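Local coordinates for 4-hydroxyphenylpyruvate dioxygenase (Pseudomonas putida, PDB 5HMQ) that converts 3-dehydroshikimate to protocatechuate and water with a divalent metal ion, its dehydratase TIM barrel being fused to a hydroxyphenylpyruvate dioxygenase-like domain, at the magnesium ion site and the interface of chains A and B. Coordinates in Å, arbitrary orientation; residue numbers count along the deposited sequence, not the author numbering. Chains: chain A/B, 4-hydroxyphenylpyruvate dioxygenase.

Contact 1: the magnesium ion site. Residues chain A 32, 63, 99, 136, 167, 169-170, 193, 212, 241. With MG (magnesium ion), chain C.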
ATOM      1  N   GLU A  32     -12.990 -17.352 -10.063  1.00 39.63           N
ATOM      2  CA  GLU A  32     -14.221 -17.402  -9.283  1.00 37.50           C
ATOM      3  C   GLU A  32     -14.851 -16.015  -9.298  1.00 39.87           C
ATOM      4  O   GLU A  32     -14.210 -15.033  -8.909  1.00 42.08           O
ATOM      5  CB  GLU A  32     -13.964 -17.848  -7.845  1.00 37.16           C
ATOM      6  CG  GLU A  32     -12.790 -18.785  -7.652  1.00 39.24           C
ATOM      7  CD  GLU A  32     -12.561 -19.117  -6.191  1.00 42.13           C
ATOM      8  OE1 GLU A  32     -13.479 -18.879  -5.375  1.00 42.44           O
ATOM      9  OE2 GLU A  32     -11.459 -19.594  -5.853  1.00 41.36           O
ATOM     10  N   GLN A  63     -19.758 -17.592  -6.495  1.00 41.03           N
ATOM     11  CA  GLN A  63     -19.787 -17.593  -5.036  1.00 41.95           C
ATOM     12  C   GLN A  63     -19.996 -16.179  -4.488  1.00 41.71           C
ATOM     13  O   GLN A  63     -19.696 -15.199  -5.171  1.00 42.01           O
ATOM     14  CB  GLN A  63     -18.496 -18.220  -4.490  1.00 38.93           C
ATOM     15  CG  GLN A  63     -17.221 -17.463  -4.812  1.00 40.69           C
ATOM     16  CD  GLN A  63     -16.444 -17.090  -3.565  1.00 43.51           C
ATOM     17  OE1 GLN A  63     -17.024 -16.702  -2.553  1.00 44.09           O
ATOM     18  NE2 GLN A  63     -15.123 -17.226  -3.627  1.00 43.17           N
ATOM     19  N   LEU A  99     -20.642 -22.103  -4.880  1.00 41.88           N
ATOM     20  CA  LEU A  99     -20.169 -22.438  -3.545  1.00 39.23           C
ATOM     21  C   LEU A  99     -21.243 -22.095  -2.522  1.00 41.53           C
ATOM     22  O   LEU A  99     -21.716 -20.955  -2.464  1.00 41.86           O
ATOM     23  CB  LEU A  99     -18.868 -21.688  -3.240  1.00 42.07           C
ATOM     24  CG  LEU A  99     -18.112 -21.932  -1.928  1.00 42.68           C
ATOM     25  CD1 LEU A  99     -16.629 -21.671  -2.129  1.00 42.06           C
ATOM     26  CD2 LEU A  99     -18.642 -21.051  -0.804  1.00 44.83           C
ATOM     27  N   GLU A 136     -19.054 -25.859   1.369  1.00 41.46           N
ATOM     28  CA  GLU A 136     -17.845 -25.451   2.074  1.00 43.01           C
ATOM     29  C   GLU A 136     -18.171 -25.179   3.536  1.00 43.80           C
ATOM     30  O   GLU A 136     -19.165 -24.513   3.840  1.00 44.11           O
ATOM     31  CB  GLU A 136     -17.235 -24.195   1.441  1.00 44.55           C
ATOM     32  CG  GLU A 136     -16.020 -23.652   2.183  1.00 45.96           C
ATOM     33  CD  GLU A 136     -15.716 -22.205   1.834  1.00 45.08           C
ATOM     34  OE1 GLU A 136     -16.630 -21.361   1.943  1.00 46.04           O
ATOM     35  OE2 GLU A 136     -14.568 -21.913   1.442  1.00 43.96           O
ATOM     36  N   ASP A 167     -11.187 -25.596   1.661  1.00 44.96           N
ATOM     37  CA  ASP A 167     -10.567 -24.286   1.823  1.00 42.21           C
ATOM     38  C   ASP A 167      -9.460 -24.437   2.853  1.00 40.19           C
ATOM     39  O   ASP A 167      -9.732 -24.785   4.006  1.00 42.38           O
ATOM     40  CB  ASP A 167     -11.595 -23.235   2.265  1.00 44.67           C
ATOM     41  CG  ASP A 167     -11.006 -21.831   2.378  1.00 46.75           C
ATOM     42  OD1 ASP A 167      -9.933 -21.657   2.993  1.00 44.52           O
ATOM     43  OD2 ASP A 167     -11.631 -20.886   1.851  1.00 47.14           O
ATOM     44  N   PHE A 169      -7.638 -22.419   4.529  1.00 45.82           N
ATOM     45  CA  PHE A 169      -7.684 -21.607   5.740  1.00 45.16           C
ATOM     46  C   PHE A 169      -8.697 -22.157   6.736  1.00 44.57           C
ATOM     47  O   PHE A 169      -8.413 -22.247   7.936  1.00 44.37           O
ATOM     48  CB  PHE A 169      -8.000 -20.147   5.420  1.00 45.89           C
ATOM     49  CG  PHE A 169      -8.030 -19.271   6.641  1.00 45.36           C
ATOM     50  CD1 PHE A 169      -9.176 -19.169   7.416  1.00 44.98           C
ATOM     51  CD2 PHE A 169      -6.897 -18.586   7.041  1.00 44.13           C
ATOM     52  CE1 PHE A 169      -9.191 -18.395   8.555  1.00 46.44           C
ATOM     53  CE2 PHE A 169      -6.911 -17.798   8.177  1.00 47.67           C
ATOM     54  CZ  PHE A 169      -8.061 -17.700   8.933  1.00 47.65           C
ATOM     55  N   HIS A 170      -9.902 -22.493   6.265  1.00 44.61           N
ATOM     56  CA  HIS A 170     -10.942 -22.961   7.177  1.00 44.32           C
ATOM     57  C   HIS A 170     -10.525 -24.232   7.905  1.00 45.91           C
ATOM     58  O   HIS A 170     -10.944 -24.458   9.046  1.00 46.82           O
ATOM     59  CB  HIS A 170     -12.252 -23.179   6.420  1.00 45.43           C
ATOM     60  CG  HIS A 170     -12.908 -21.909   5.973  1.00 47.83           C
ATOM     61  ND1 HIS A 170     -13.241 -20.896   6.847  1.00 46.44           N
ATOM     62  CD2 HIS A 170     -13.297 -21.488   4.745  1.00 45.16           C
ATOM     63  CE1 HIS A 170     -13.805 -19.907   6.177  1.00 47.75           C
ATOM     64  NE2 HIS A 170     -13.849 -20.240   4.899  1.00 45.39           N
ATOM     65  N   GLN A 193      -9.775 -24.291  -2.688  1.00 39.75           N
ATOM     66  CA  GLN A 193      -9.319 -22.914  -2.539  1.00 40.46           C
ATOM     67  C   GLN A 193      -8.080 -22.913  -1.656  1.00 40.92           C
ATOM     68  O   GLN A 193      -8.119 -23.416  -0.529  1.00 41.18           O
ATOM     69  CB  GLN A 193     -10.404 -22.036  -1.920  1.00 40.47           C
ATOM     70  CG  GLN A 193     -11.703 -22.011  -2.693  1.00 42.10           C
ATOM     71  CD  GLN A 193     -12.750 -21.150  -2.026  1.00 42.53           C
ATOM     72  OE1 GLN A 193     -13.332 -21.533  -1.011  1.00 42.94           O
ATOM     73  NE2 GLN A 193     -13.046 -20.008  -2.633  1.00 42.56           N
ATOM     74  N   ARG A 212      -5.622 -13.316   5.329  1.00 46.56           N
ATOM     75  CA  ARG A 212      -5.356 -14.292   4.279  1.00 42.87           C
ATOM     76  C   ARG A 212      -4.327 -13.743   3.297  1.00 43.55           C
ATOM     77  O   ARG A 212      -4.312 -12.547   2.990  1.00 42.98           O
ATOM     78  CB  ARG A 212      -6.639 -14.654   3.538  1.00 45.15           C
ATOM     79  CG  ARG A 212      -7.476 -15.714   4.218  1.00 44.13           C
ATOM     80  CD  ARG A 212      -8.682 -16.037   3.370  1.00 42.75           C
ATOM     81  NE  ARG A 212      -9.635 -16.902   4.056  1.00 43.16           N
ATOM     82  CZ  ARG A 212     -10.288 -17.897   3.466  1.00 45.01           C
ATOM     83  NH1 ARG A 212     -10.084 -18.153   2.181  1.00 43.14           N
ATOM     84  NH2 ARG A 212     -11.141 -18.637   4.161  1.00 45.60           N
ATOM     85  N   GLU A 241      -8.145 -17.879  -2.708  1.00 39.79           N
ATOM     86  CA  GLU A 241      -9.163 -17.012  -2.112  1.00 41.41           C
ATOM     87  C   GLU A 241      -8.559 -16.266  -0.924  1.00 44.63           C
ATOM     88  O   GLU A 241      -8.439 -16.823   0.172  1.00 45.72           O
ATOM     89  CB  GLU A 241     -10.393 -17.812  -1.696  1.00 40.61           C
ATOM     90  CG  GLU A 241     -11.562 -16.943  -1.268  1.00 39.22           C
ATOM     91  CD  GLU A 241     -12.674 -17.735  -0.613  1.00 41.30           C
ATOM     92  OE1 GLU A 241     -12.373 -18.732   0.074  1.00 44.49           O
ATOM     93  OE2 GLU A 241     -13.853 -17.368  -0.794  1.00 41.98           O
TER
HETATM   94 MG    MG C 701     -13.371 -20.397   0.820  1.00 45.17          MG
HETATM   95  O   HOH W   1     -15.395 -19.403  -0.063  1.00 42.28           O
HETATM   96  O   HOH W   2     -14.757 -19.193   2.599  1.00 44.81           O

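Contact 2: the interface of chains A and B. Residues chain A 505-506, 508-509; chain B 198, 210-213, 456, 484, 486.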
ATOM      1  N   ARG A 505       5.645   7.093   4.278  1.00 61.21           N
ATOM      2  CA  ARG A 505       5.952   8.516   4.203  1.00 64.11           C
ATOM      3  C   ARG A 505       4.911   9.356   4.932  1.00 62.61           C
ATOM      4  O   ARG A 505       5.237  10.396   5.519  1.00 62.06           O
ATOM      5  CB  ARG A 505       6.063   8.955   2.743  1.00 65.12           C
ATOM      6  CG  ARG A 505       4.871   8.566   1.888  1.00 66.32           C
ATOM      7  CD  ARG A 505       5.065   9.002   0.450  1.00 68.14           C
ATOM      8  NE  ARG A 505       3.792   9.181  -0.239  1.00 71.03           N
ATOM      9  CZ  ARG A 505       3.226  10.364  -0.464  1.00 71.87           C
ATOM     10  NH1 ARG A 505       3.818  11.478  -0.052  1.00 69.54           N
ATOM     11  NH2 ARG A 505       2.064  10.435  -1.099  1.00 73.54           N
ATOM     12  N   ASN A 506       3.650   8.926   4.900  1.00 63.48           N
ATOM     13  CA  ASN A 506       2.573   9.705   5.498  1.00 65.34           C
ATOM     14  C   ASN A 506       2.675   9.787   7.019  1.00 65.69           C
ATOM     15  O   ASN A 506       2.048  10.667   7.618  1.00 67.66           O
ATOM     16  CB  ASN A 506       1.226   9.115   5.077  1.00 67.23           C
ATOM     17  CG  ASN A 506       0.752   9.649   3.735  1.00 68.46           C
ATOM     18  OD1 ASN A 506       0.974  10.817   3.406  1.00 67.13           O
ATOM     19  ND2 ASN A 506       0.122   8.791   2.942  1.00 69.23           N
ATOM     20  N   ALA A 508       5.799  10.175   8.502  1.00 71.83           N
ATOM     21  CA  ALA A 508       6.750  11.278   8.596  1.00 71.56           C
ATOM     22  C   ALA A 508       6.045  12.601   8.360  1.00 71.11           C
ATOM     23  O   ALA A 508       6.441  13.631   8.919  1.00 72.89           O
ATOM     24  CB  ALA A 508       7.890  11.093   7.594  1.00 73.60           C
ATOM     25  N   ILE A 509       4.993  12.582   7.542  1.00 70.30           N
ATOM     26  CA  ILE A 509       4.182  13.774   7.352  1.00 69.97           C
ATOM     27  C   ILE A 509       3.356  14.027   8.607  1.00 73.65           C
ATOM     28  O   ILE A 509       3.390  15.129   9.161  1.00 72.72           O
ATOM     29  CB  ILE A 509       3.309  13.631   6.087  1.00 68.68           C
ATOM     30  CG1 ILE A 509       4.178  13.320   4.874  1.00 68.96           C
ATOM     31  CG2 ILE A 509       2.570  14.906   5.744  1.00 67.31           C
ATOM     32  CD1 ILE A 509       3.388  13.001   3.633  1.00 68.32           C
TER
ATOM     33  N   PRO B 198       3.467  18.075   0.486  1.00 48.44           N
ATOM     34  CA  PRO B 198       3.314  18.761   1.771  1.00 47.23           C
ATOM     35  C   PRO B 198       4.470  19.717   2.011  1.00 47.51           C
ATOM     36  O   PRO B 198       5.595  19.494   1.556  1.00 48.74           O
ATOM     37  CB  PRO B 198       3.318  17.614   2.787  1.00 45.49           C
ATOM     38  CG  PRO B 198       4.127  16.551   2.125  1.00 46.02           C
ATOM     39  CD  PRO B 198       3.785  16.647   0.661  1.00 48.13           C
ATOM     40  N   HIS B 210      10.722  11.804  -2.112  1.00 48.70           N
ATOM     41  CA  HIS B 210       9.765  10.945  -1.433  1.00 49.03           C
ATOM     42  C   HIS B 210       8.359  11.510  -1.290  1.00 47.24           C
ATOM     43  O   HIS B 210       7.428  10.728  -1.074  1.00 48.41           O
ATOM     44  CB  HIS B 210      10.274  10.590  -0.027  1.00 50.47           C
ATOM     45  CG  HIS B 210      11.584   9.866  -0.015  1.00 51.07           C
ATOM     46  ND1 HIS B 210      11.724   8.571  -0.467  1.00 50.95           N
ATOM     47  CD2 HIS B 210      12.810  10.248   0.416  1.00 51.73           C
ATOM     48  CE1 HIS B 210      12.982   8.191  -0.324  1.00 50.44           C
ATOM     49  NE2 HIS B 210      13.662   9.190   0.209  1.00 51.08           N
ATOM     50  N   PHE B 211       8.162  12.826  -1.387  1.00 47.29           N
ATOM     51  CA  PHE B 211       6.882  13.410  -0.995  1.00 50.89           C
ATOM     52  C   PHE B 211       6.115  14.107  -2.111  1.00 49.54           C
ATOM     53  O   PHE B 211       5.114  14.773  -1.823  1.00 51.65           O
ATOM     54  CB  PHE B 211       7.082  14.362   0.185  1.00 51.03           C
ATOM     55  CG  PHE B 211       7.556  13.671   1.423  1.00 53.75           C
ATOM     56  CD1 PHE B 211       6.649  13.060   2.270  1.00 56.13           C
ATOM     57  CD2 PHE B 211       8.902  13.601   1.728  1.00 51.80           C
ATOM     58  CE1 PHE B 211       7.071  12.404   3.408  1.00 53.55           C
ATOM     59  CE2 PHE B 211       9.330  12.948   2.868  1.00 52.72           C
ATOM     60  CZ  PHE B 211       8.412  12.349   3.709  1.00 52.90           C
ATOM     61  N   ARG B 212       6.537  13.981  -3.363  1.00 46.06           N
ATOM     62  CA  ARG B 212       5.728  14.520  -4.447  1.00 46.02           C
ATOM     63  C   ARG B 212       4.415  13.749  -4.540  1.00 44.81           C
ATOM     64  O   ARG B 212       4.375  12.535  -4.328  1.00 45.23           O
ATOM     65  CB  ARG B 212       6.478  14.444  -5.774  1.00 44.33           C
ATOM     66  CG  ARG B 212       7.445  15.583  -6.021  1.00 44.68           C
ATOM     67  CD  ARG B 212       8.082  15.452  -7.393  1.00 43.12           C
ATOM     68  NE  ARG B 212       9.173  16.400  -7.593  1.00 45.09           N
ATOM     69  CZ  ARG B 212       9.395  17.055  -8.728  1.00 46.98           C
ATOM     70  NH1 ARG B 212       8.596  16.874  -9.771  1.00 45.34           N
ATOM     71  NH2 ARG B 212      10.417  17.896  -8.820  1.00 45.06           N
ATOM     72  N   CYS B 213       3.332  14.464  -4.837  1.00 43.04           N
ATOM     73  CA  CYS B 213       2.027  13.843  -5.028  1.00 41.37           C
ATOM     74  C   CYS B 213       1.259  14.651  -6.068  1.00 41.18           C
ATOM     75  O   CYS B 213       1.736  15.676  -6.562  1.00 41.33           O
ATOM     76  CB  CYS B 213       1.261  13.736  -3.703  1.00 40.97           C
ATOM     77  SG  CYS B 213       1.169  15.275  -2.760  1.00 44.37           S
ATOM     78  N   ASP B 456      -4.182   9.871   0.210  1.00 44.67           N
ATOM     79  CA  ASP B 456      -4.116  10.923  -0.803  1.00 44.61           C
ATOM     80  C   ASP B 456      -5.184  10.731  -1.868  1.00 44.77           C
ATOM     81  O   ASP B 456      -5.738  11.710  -2.377  1.00 46.81           O
ATOM     82  CB  ASP B 456      -2.715  10.976  -1.432  1.00 47.09           C
ATOM     83  CG  ASP B 456      -1.673  11.522  -0.470  1.00 52.43           C
ATOM     84  OD1 ASP B 456      -2.056  12.228   0.489  1.00 54.58           O
ATOM     85  OD2 ASP B 456      -0.469  11.279  -0.693  1.00 51.43           O
ATOM     86  N   LYS B 484       0.510  16.978  13.459  1.00 79.17           N
ATOM     87  CA  LYS B 484      -0.396  17.318  12.362  1.00 77.41           C
ATOM     88  C   LYS B 484      -1.496  16.254  12.215  1.00 74.70           C
ATOM     89  O   LYS B 484      -1.203  15.069  12.030  1.00 73.81           O
ATOM     90  CB  LYS B 484       0.386  17.423  11.030  1.00 78.89           C
ATOM     91  CG  LYS B 484      -0.301  18.056   9.814  1.00 80.11           C
ATOM     92  CD  LYS B 484      -0.811  17.056   8.868  1.00 81.15           C
ATOM     93  CE  LYS B 484       0.169  16.068   8.404  1.00 83.09           C
ATOM     94  NZ  LYS B 484       1.356  16.625   7.720  1.00 82.25           N
ATOM     95  N   ARG B 486      -4.850  15.607   9.782  1.00 62.12           N
ATOM     96  CA  ARG B 486      -5.503  16.126   8.584  1.00 59.56           C
ATOM     97  C   ARG B 486      -7.015  15.966   8.648  1.00 56.87           C
ATOM     98  O   ARG B 486      -7.541  15.032   9.256  1.00 59.79           O
ATOM     99  CB  ARG B 486      -5.012  15.471   7.287  1.00 59.89           C
ATOM    100  CG  ARG B 486      -3.550  15.618   6.935  1.00 61.22           C
ATOM    101  CD  ARG B 486      -3.416  15.453   5.420  1.00 62.01           C
ATOM    102  NE  ARG B 486      -2.429  14.468   4.995  1.00 64.06           N
ATOM    103  CZ  ARG B 486      -2.243  14.122   3.724  1.00 66.24           C
ATOM    104  NH1 ARG B 486      -2.982  14.681   2.774  1.00 65.93           N
ATOM    105  NH2 ARG B 486      -1.326  13.220   3.401  1.00 65.37           N
TER

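Contact 1: the magnesium ion site
The catalytic metal site of the xylose isomerase-like TIM barrel holds a magnesium ion where the chain brings strand after strand to one point. A:Glu136 and A:Asp167 close strands 132-136 and 162-167, A:Gln193 lies near the end of strand 189-194, and A:Glu241 directly follows strand 238-240. Each gives one oxygen, and with two more distant waters the modelled shell is a distorted six-coordinate one. A:Glu136 and A:Glu241 run out extended, CG anti to the backbone N; A:Glu136 binds the ion through OE2 at 2.0 Å and A:Glu241 through OE1. The shorter A:Asp167 has the same first torsion and binds through OD2. A:Gln193 turns CG beside its backbone N instead (chi1 -58°) and presents OE1, 2.2 Å from MG, a neutral amide oxygen beside three carboxylates.

A second shell sets these groups. Right after A:Asp167 the chain enters helix 168-172, so the amide N of A:Phe169, at the helix start, donates to OD1 nearly along its C-O axis. The guanidinium of A:Arg212 comes end-on, NH1 and NH2 both on A:Asp167 OD2; OD2 offers its syn lone pair to NH1 at 3.2 Å, while NH2 meets it from above the carboxylate plane. NH1 also bonds the backbone O of A:Glu241 at 2.9 Å. This positive charge may offset the crowded carboxylates. CB of A:Phe169 lies over the rim of one guanidinium face, while NH2 sits over the rim of the A:His170 ring. A:Gln63 NE2 bridges A:Glu32 OE1 and A:Glu241 OE2, which should restrain the latter, the oxygen that does not bind the metal, met from above its plane. The dehydratase accepts several divalent metals and prefers cobalt. Metal-bound water 1 touches A:Glu241 OE2 at 2.7 Å, and water 2 lies in the ring plane of A:His170, 2.7 Å from NE2 along a 160° hydrogen bond.

Contact 2: the interface of chains A and B
A:Arg505 and A:Ile509, one turn apart on the short helix 505-510, carry this patch of the homodimer interface, and B:Phe211 receives both. A:Arg505 starts with CG in the crowded position between backbone N and carbonyl carbon (chi1 52°), then runs straight to NE. It passes the backbone O of B:His210, its CB packs on B:Phe211 CE1 at 3.7 Å, and it ends tip to tip with B:Asp456. There NH2 forms a salt bridge with OD2 at 2.7 Å, but the planes are 55° apart and the N-H points elsewhere, so the pairing appears to rest on charge more than on a directed hydrogen bond. On its other oxygen, OD1, B:Asp456 takes NH2 of B:Arg486 at 3.2 Å through the syn lone pair, so the carboxylate sits between two arginines.

Tip to tip, A:Ile509 CG1 meets B:Phe211 CE1 at 3.4 Å. The isoleucine CD1 packs on the neighbouring ring CD1 and also rests on B:Pro198 CG at 3.9 Å. On the opposite flank the bent chain of B:Lys484 lies alongside, and its NZ makes a weak hydrogen bond to the backbone O of A:Ile509. A:Arg505 O lies at the ring edge of B:Phe211, in its plane. The chain A helix thus docks between the end of barrel helix 204-211 on one side and helix 455-465 and strand 484-489 of the dioxygenase-like part on the other.

Contact 1 and contact 2 lie about 37 Å apart, measured between the centres of their C-alpha atoms, so the given copies do not touch. They are joined by sequence: A:Arg212 belongs to contact 1 and its copy B:Arg212 to contact 2. In contact 1 the guanidinium steadies a metal ligand; in contact 2 the other chain's copy lies at the edge of the patch, just after the helix end that receives the partner, so the dimer patch lies near the metal site of chain B, through B:Arg212. This could let one subunit's dioxygenase-like domain support the other's active site, although the structure alone does not show it.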